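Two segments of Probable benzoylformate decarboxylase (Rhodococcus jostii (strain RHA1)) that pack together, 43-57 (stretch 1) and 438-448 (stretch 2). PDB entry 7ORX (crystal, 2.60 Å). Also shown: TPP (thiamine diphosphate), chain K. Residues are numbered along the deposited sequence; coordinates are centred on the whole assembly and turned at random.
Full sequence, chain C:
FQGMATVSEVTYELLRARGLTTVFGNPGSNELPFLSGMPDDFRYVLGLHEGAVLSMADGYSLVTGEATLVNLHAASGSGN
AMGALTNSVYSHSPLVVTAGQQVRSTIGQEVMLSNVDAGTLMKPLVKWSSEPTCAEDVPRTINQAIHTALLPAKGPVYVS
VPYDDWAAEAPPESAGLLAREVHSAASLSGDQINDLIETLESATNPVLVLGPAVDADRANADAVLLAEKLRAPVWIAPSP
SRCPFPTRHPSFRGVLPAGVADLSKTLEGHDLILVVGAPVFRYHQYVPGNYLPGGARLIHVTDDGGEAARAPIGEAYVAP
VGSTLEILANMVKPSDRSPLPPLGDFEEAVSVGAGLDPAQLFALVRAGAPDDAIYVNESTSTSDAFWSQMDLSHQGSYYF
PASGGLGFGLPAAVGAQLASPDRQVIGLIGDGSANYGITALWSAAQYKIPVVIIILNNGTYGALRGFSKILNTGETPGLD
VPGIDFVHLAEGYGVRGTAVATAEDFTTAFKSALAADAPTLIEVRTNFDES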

# COMPACT_ATOMS: atom_id res chain seq x y z
N ARG C 43 9.79 -20.39 -26.64
CA ARG C 43 9.73 -19.30 -27.64
C ARG C 43 9.51 -17.98 -26.94
O ARG C 43 8.66 -17.91 -26.10
N TYR C 44 10.32 -16.98 -27.29
CA TYR C 44 10.17 -15.60 -26.78
C TYR C 44 9.42 -14.80 -27.84
O TYR C 44 9.74 -14.89 -29.04
N VAL C 45 8.40 -14.05 -27.42
CA VAL C 45 7.64 -13.20 -28.36
C VAL C 45 7.86 -11.74 -27.96
O VAL C 45 7.37 -11.30 -26.95
N LEU C 46 8.67 -11.03 -28.71
CA LEU C 46 8.99 -9.62 -28.40
C LEU C 46 7.82 -8.71 -28.83
O LEU C 46 7.26 -8.91 -29.92
N GLY C 47 7.47 -7.75 -27.98
CA GLY C 47 6.59 -6.62 -28.29
C GLY C 47 7.34 -5.32 -28.05
O GLY C 47 8.22 -5.31 -27.15
N LEU C 48 7.10 -4.28 -28.86
CA LEU C 48 7.93 -3.04 -28.84
C LEU C 48 7.54 -2.12 -27.68
O LEU C 48 8.22 -1.07 -27.52
N HIS C 49 6.55 -2.53 -26.89
CA HIS C 49 5.83 -1.70 -25.91
C HIS C 49 5.16 -2.68 -24.94
O HIS C 49 4.68 -3.72 -25.38
N GLU C 50 5.22 -2.40 -23.65
CA GLU C 50 4.91 -3.40 -22.59
C GLU C 50 3.41 -3.64 -22.55
O GLU C 50 3.00 -4.76 -22.24
N GLY C 51 2.61 -2.61 -22.81
CA GLY C 51 1.15 -2.75 -22.87
C GLY C 51 0.71 -3.70 -23.98
O GLY C 51 -0.20 -4.53 -23.76
N ALA C 52 1.37 -3.62 -25.12
CA ALA C 52 1.17 -4.56 -26.23
C ALA C 52 1.61 -5.96 -25.79
O ALA C 52 0.83 -6.91 -25.99
N VAL C 53 2.81 -6.08 -25.21
CA VAL C 53 3.34 -7.39 -24.73
C VAL C 53 2.27 -8.05 -23.86
O VAL C 53 1.96 -9.23 -23.99
N LEU C 54 1.74 -7.28 -22.96
CA LEU C 54 0.95 -7.87 -21.88
C LEU C 54 -0.43 -8.20 -22.44
O LEU C 54 -0.95 -9.30 -22.13
N SER C 55 -0.99 -7.32 -23.26
CA SER C 55 -2.27 -7.59 -23.96
C SER C 55 -2.15 -8.78 -24.91
O SER C 55 -3.12 -9.56 -24.98
N MET C 56 -1.02 -8.95 -25.62
CA MET C 56 -0.75 -10.15 -26.44
C MET C 56 -0.80 -11.40 -25.54
O MET C 56 -1.42 -12.40 -25.91
N ALA C 57 -0.14 -11.33 -24.37
CA ALA C 57 -0.07 -12.43 -23.41
C ALA C 57 -1.49 -12.76 -22.99
O ALA C 57 -1.84 -13.93 -22.92
N ILE C 438 -0.91 -0.27 -31.27
CA ILE C 438 -0.60 -0.25 -32.73
C ILE C 438 0.67 -1.06 -32.98
O ILE C 438 0.77 -1.74 -34.00
N THR C 439 1.62 -0.99 -32.05
CA THR C 439 2.95 -1.63 -32.20
C THR C 439 2.82 -3.16 -32.21
O THR C 439 3.77 -3.77 -32.62
N ALA C 440 1.71 -3.75 -31.77
CA ALA C 440 1.54 -5.22 -31.85
C ALA C 440 1.50 -5.67 -33.30
O ALA C 440 1.65 -6.88 -33.55
N LEU C 441 1.29 -4.75 -34.24
CA LEU C 441 1.32 -5.11 -35.67
C LEU C 441 2.71 -5.59 -36.05
O LEU C 441 2.81 -6.54 -36.85
N TRP C 442 3.75 -4.96 -35.52
CA TRP C 442 5.17 -5.38 -35.71
C TRP C 442 5.35 -6.84 -35.31
O TRP C 442 5.90 -7.60 -36.11
N SER C 443 4.84 -7.23 -34.14
CA SER C 443 4.94 -8.61 -33.63
C SER C 443 4.27 -9.55 -34.62
O SER C 443 4.88 -10.54 -34.99
N ALA C 444 3.11 -9.22 -35.13
CA ALA C 444 2.40 -10.04 -36.13
C ALA C 444 3.27 -10.21 -37.38
O ALA C 444 3.32 -11.33 -37.97
N ALA C 445 3.91 -9.12 -37.80
CA ALA C 445 4.76 -9.15 -39.01
C ALA C 445 5.97 -10.04 -38.76
O ALA C 445 6.12 -10.99 -39.52
N GLN C 446 6.77 -9.72 -37.74
CA GLN C 446 7.97 -10.51 -37.33
C GLN C 446 7.64 -11.99 -37.20
O GLN C 446 8.42 -12.75 -37.67
N TYR C 447 6.56 -12.38 -36.52
CA TYR C 447 6.36 -13.81 -36.15
C TYR C 447 5.39 -14.44 -37.13
O TYR C 447 5.02 -15.59 -36.88
N LYS C 448 5.01 -13.72 -38.19
CA LYS C 448 4.23 -14.27 -39.33
C LYS C 448 2.91 -14.85 -38.81
O LYS C 448 2.60 -15.99 -39.13

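The strand 43-46, the loop that follows it and the helix that begins at Glu50 pack along one side of the helix of stretch 2, burying 536 Å² in all. The strand and the helix of stretch 2 run at 139° with axes 9.1 Å apart; the two helices cross at -62° with axes 10.4 Å apart. Gly47 and Ser443 have CA atoms 5.9 Å apart, and Ala52 and Ala440 5.7 Å, so small residues mark the close approaches.

The polar evidence centres on Leu46, whose two backbone groups are both satisfied by side chains of the helix. Leu46 N donates to Tyr447 OH at 2.9 Å, with an N-H...O angle of 173°, which is nearly linear. Leu46 O accepts from Ser443 OG at 2.7 Å. Both side chains are in the m rotamer about chi1, and both have CA-to-CB bonds pointing toward the other stretch, and the two residues, one helical turn apart, bond the N and the O of the same residue, Leu46.

Ser443 OG is also an acceptor. Water 1 donates to it at 3.0 Å from the water O to OG, donates again to Thr439 O at 2.7 Å from the water O, and accepts from Leu48 N at 3.0 Å from N to the water O. This one water therefore satisfies Leu48 N and engages Thr439 O, which within the two stretches also receives a weak bond from Trp442 N at 3.1 Å.

Around these polar links the contacts are apolar. Trp442 (chi1 t, chi2 85°) offers a ring face to Leu48 (m, t): CD1 of Leu48 lies 3.5 Å from Trp442 CG, and Leu48 CD2 sits 3.8 Å from the centroid of the six-membered ring, 12° off its normal, a CH-pi contact. Leu46 (t, p) brings CD2 to 3.5 Å from Trp442 CH2. The indole NE1 finds its partner elsewhere in the structure. At the Tyr447 end, Val45 (t) places CG1 3.8 Å from Tyr447 CE2.

Thr439 (p) has its CA-to-CB bond toward the other stretch, with OG1 3.6 Å from Ala52 CB and 3.7 Å from His49 CB; these are van der Waals contacts. Ala52 CB also meets Ala440 CB at 4.4 Å. Met56, with chi1 at -92° between wells and then t and p, extends SD to 3.8 Å from Ser443 CB.

Glu50 takes no part in this packing: its OE2 lies 2.7 Å from N1' of thiamine diphosphate, and OE1 is hydrogen-bonded elsewhere in the structure.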

# COMPACT_ATOMS: atom_id res chain seq x y z
CB ARG C 43 8.70 -19.57 -28.74
CG ARG C 43 7.24 -19.79 -28.37
CD ARG C 43 6.67 -20.33 -29.69
NE ARG C 43 5.27 -20.13 -30.07
CZ ARG C 43 4.23 -20.75 -29.53
NH1 ARG C 43 4.40 -21.60 -28.54
NH2 ARG C 43 3.01 -20.52 -29.97
CB TYR C 44 11.55 -15.02 -26.48
CG TYR C 44 11.56 -13.69 -25.79
CD1 TYR C 44 11.50 -13.58 -24.41
CD2 TYR C 44 11.69 -12.53 -26.53
CE1 TYR C 44 11.56 -12.34 -23.78
CE2 TYR C 44 11.72 -11.28 -25.92
CZ TYR C 44 11.70 -11.18 -24.54
OH TYR C 44 11.73 -9.93 -23.98
CB VAL C 45 6.16 -13.60 -28.37
CG1 VAL C 45 5.42 -12.74 -29.36
CG2 VAL C 45 5.95 -15.07 -28.70
CB LEU C 46 10.30 -9.29 -29.14
CG LEU C 46 10.74 -7.84 -29.15
CD1 LEU C 46 11.09 -7.36 -27.75
CD2 LEU C 46 11.93 -7.66 -30.08
CB LEU C 48 7.76 -2.31 -30.16
CG LEU C 48 8.12 -3.13 -31.38
CD1 LEU C 48 7.83 -2.35 -32.61
CD2 LEU C 48 9.57 -3.47 -31.38
CB HIS C 49 4.87 -0.76 -26.67
CG HIS C 49 4.12 0.14 -25.76
ND1 HIS C 49 4.74 1.22 -25.16
CD2 HIS C 49 2.87 0.09 -25.25
CE1 HIS C 49 3.91 1.81 -24.31
NE2 HIS C 49 2.75 1.12 -24.34
CB GLU C 50 5.44 -2.92 -21.26
CG GLU C 50 6.95 -2.90 -21.20
CD GLU C 50 7.70 -1.70 -21.81
OE1 GLU C 50 7.03 -0.76 -22.39
OE2 GLU C 50 8.97 -1.68 -21.71
CB ALA C 52 1.94 -4.07 -27.44
CB VAL C 53 4.60 -7.16 -23.89
CG1 VAL C 53 4.94 -8.35 -23.01
CG2 VAL C 53 5.76 -6.74 -24.75
CB LEU C 54 0.95 -6.88 -20.73
CG LEU C 54 0.42 -7.53 -19.48
CD1 LEU C 54 1.37 -7.25 -18.33
CD2 LEU C 54 -1.02 -7.09 -19.24
CB SER C 55 -2.74 -6.37 -24.68
OG SER C 55 -3.24 -5.40 -23.78
CB MET C 56 0.63 -10.08 -27.12
CG MET C 56 0.61 -9.48 -28.49
SD MET C 56 2.28 -9.00 -29.13
CE MET C 56 3.07 -10.56 -28.83
CB ALA C 57 0.79 -12.04 -22.25
CB ILE C 438 -0.47 1.20 -33.23
CG1 ILE C 438 -0.52 1.30 -34.76
CG2 ILE C 438 0.77 1.88 -32.67
CD1 ILE C 438 -1.88 0.96 -35.35
CB THR C 439 3.90 -1.23 -31.07
OG1 THR C 439 3.29 -1.71 -29.86
CG2 THR C 439 4.15 0.26 -30.99
CB ALA C 440 0.29 -5.65 -31.15
CB LEU C 441 0.92 -3.89 -36.50
CG LEU C 441 -0.57 -3.57 -36.52
CD1 LEU C 441 -0.79 -2.33 -37.37
CD2 LEU C 441 -1.37 -4.76 -37.04
CB TRP C 442 6.10 -4.50 -34.90
CG TRP C 442 7.54 -4.82 -35.12
CD1 TRP C 442 8.33 -4.36 -36.12
CD2 TRP C 442 8.36 -5.67 -34.30
NE1 TRP C 442 9.60 -4.86 -35.99
CE2 TRP C 442 9.65 -5.65 -34.87
CE3 TRP C 442 8.14 -6.43 -33.16
CZ2 TRP C 442 10.70 -6.38 -34.33
CZ3 TRP C 442 9.20 -7.15 -32.63
CH2 TRP C 442 10.46 -7.12 -33.21
CB SER C 443 4.39 -8.71 -32.25
OG SER C 443 5.19 -7.91 -31.37
CB ALA C 444 1.09 -9.39 -36.44
CB ALA C 445 5.20 -7.75 -39.39
CB GLN C 446 8.51 -10.06 -35.97
CG GLN C 446 9.25 -8.74 -36.03
CD GLN C 446 10.37 -8.81 -37.04
OE1 GLN C 446 11.34 -9.56 -36.87
NE2 GLN C 446 10.27 -8.02 -38.09
CB TYR C 447 5.92 -13.95 -34.69
CG TYR C 447 6.98 -13.48 -33.72
CD1 TYR C 447 8.13 -14.20 -33.52
CD2 TYR C 447 6.84 -12.30 -33.04
CE1 TYR C 447 9.11 -13.77 -32.64
CE2 TYR C 447 7.82 -11.83 -32.18
CZ TYR C 447 8.96 -12.56 -31.99
OH TYR C 447 9.93 -12.07 -31.16
CB LYS C 448 5.05 -15.32 -40.07
CG LYS C 448 5.55 -14.94 -41.45
CD LYS C 448 4.95 -15.83 -42.53
CE LYS C 448 5.42 -15.49 -43.94
NZ LYS C 448 4.84 -16.41 -44.95
N1' TPP K . 11.40 -0.62 -21.86
C2' TPP K . 11.35 0.57 -21.24
CM2 TPP K . 10.01 1.19 -21.03
N3' TPP K . 12.41 1.24 -20.77
C4' TPP K . 13.62 0.68 -20.95
N4' TPP K . 14.67 1.36 -20.46
C5' TPP K . 13.78 -0.56 -21.61
C6' TPP K . 12.61 -1.17 -22.04
C7' TPP K . 15.13 -1.19 -21.82
N3 TPP K . 15.97 -0.44 -22.77
C2 TPP K . 16.85 0.48 -22.37
S1 TPP K . 18.06 0.70 -23.54
C5 TPP K . 17.03 -0.05 -24.73
C4 TPP K . 15.95 -0.63 -24.15
CM4 TPP K . 14.87 -1.40 -24.86
C6 TPP K . 17.36 0.03 -26.20
C7 TPP K . 16.64 1.15 -26.92
O7 TPP K . 17.01 1.12 -28.33
PA TPP K . 17.31 2.49 -29.15
O1A TPP K . 16.40 3.57 -28.66
O2A TPP K . 17.32 2.01 -30.56
O3A TPP K . 18.77 2.95 -28.70
PB TPP K . 20.21 2.46 -29.18
O1B TPP K . 21.05 3.70 -29.41
O2B TPP K . 20.72 1.63 -28.04
O3B TPP K . 19.98 1.66 -30.43
O HOH W 1 4.76 -5.06 -30.50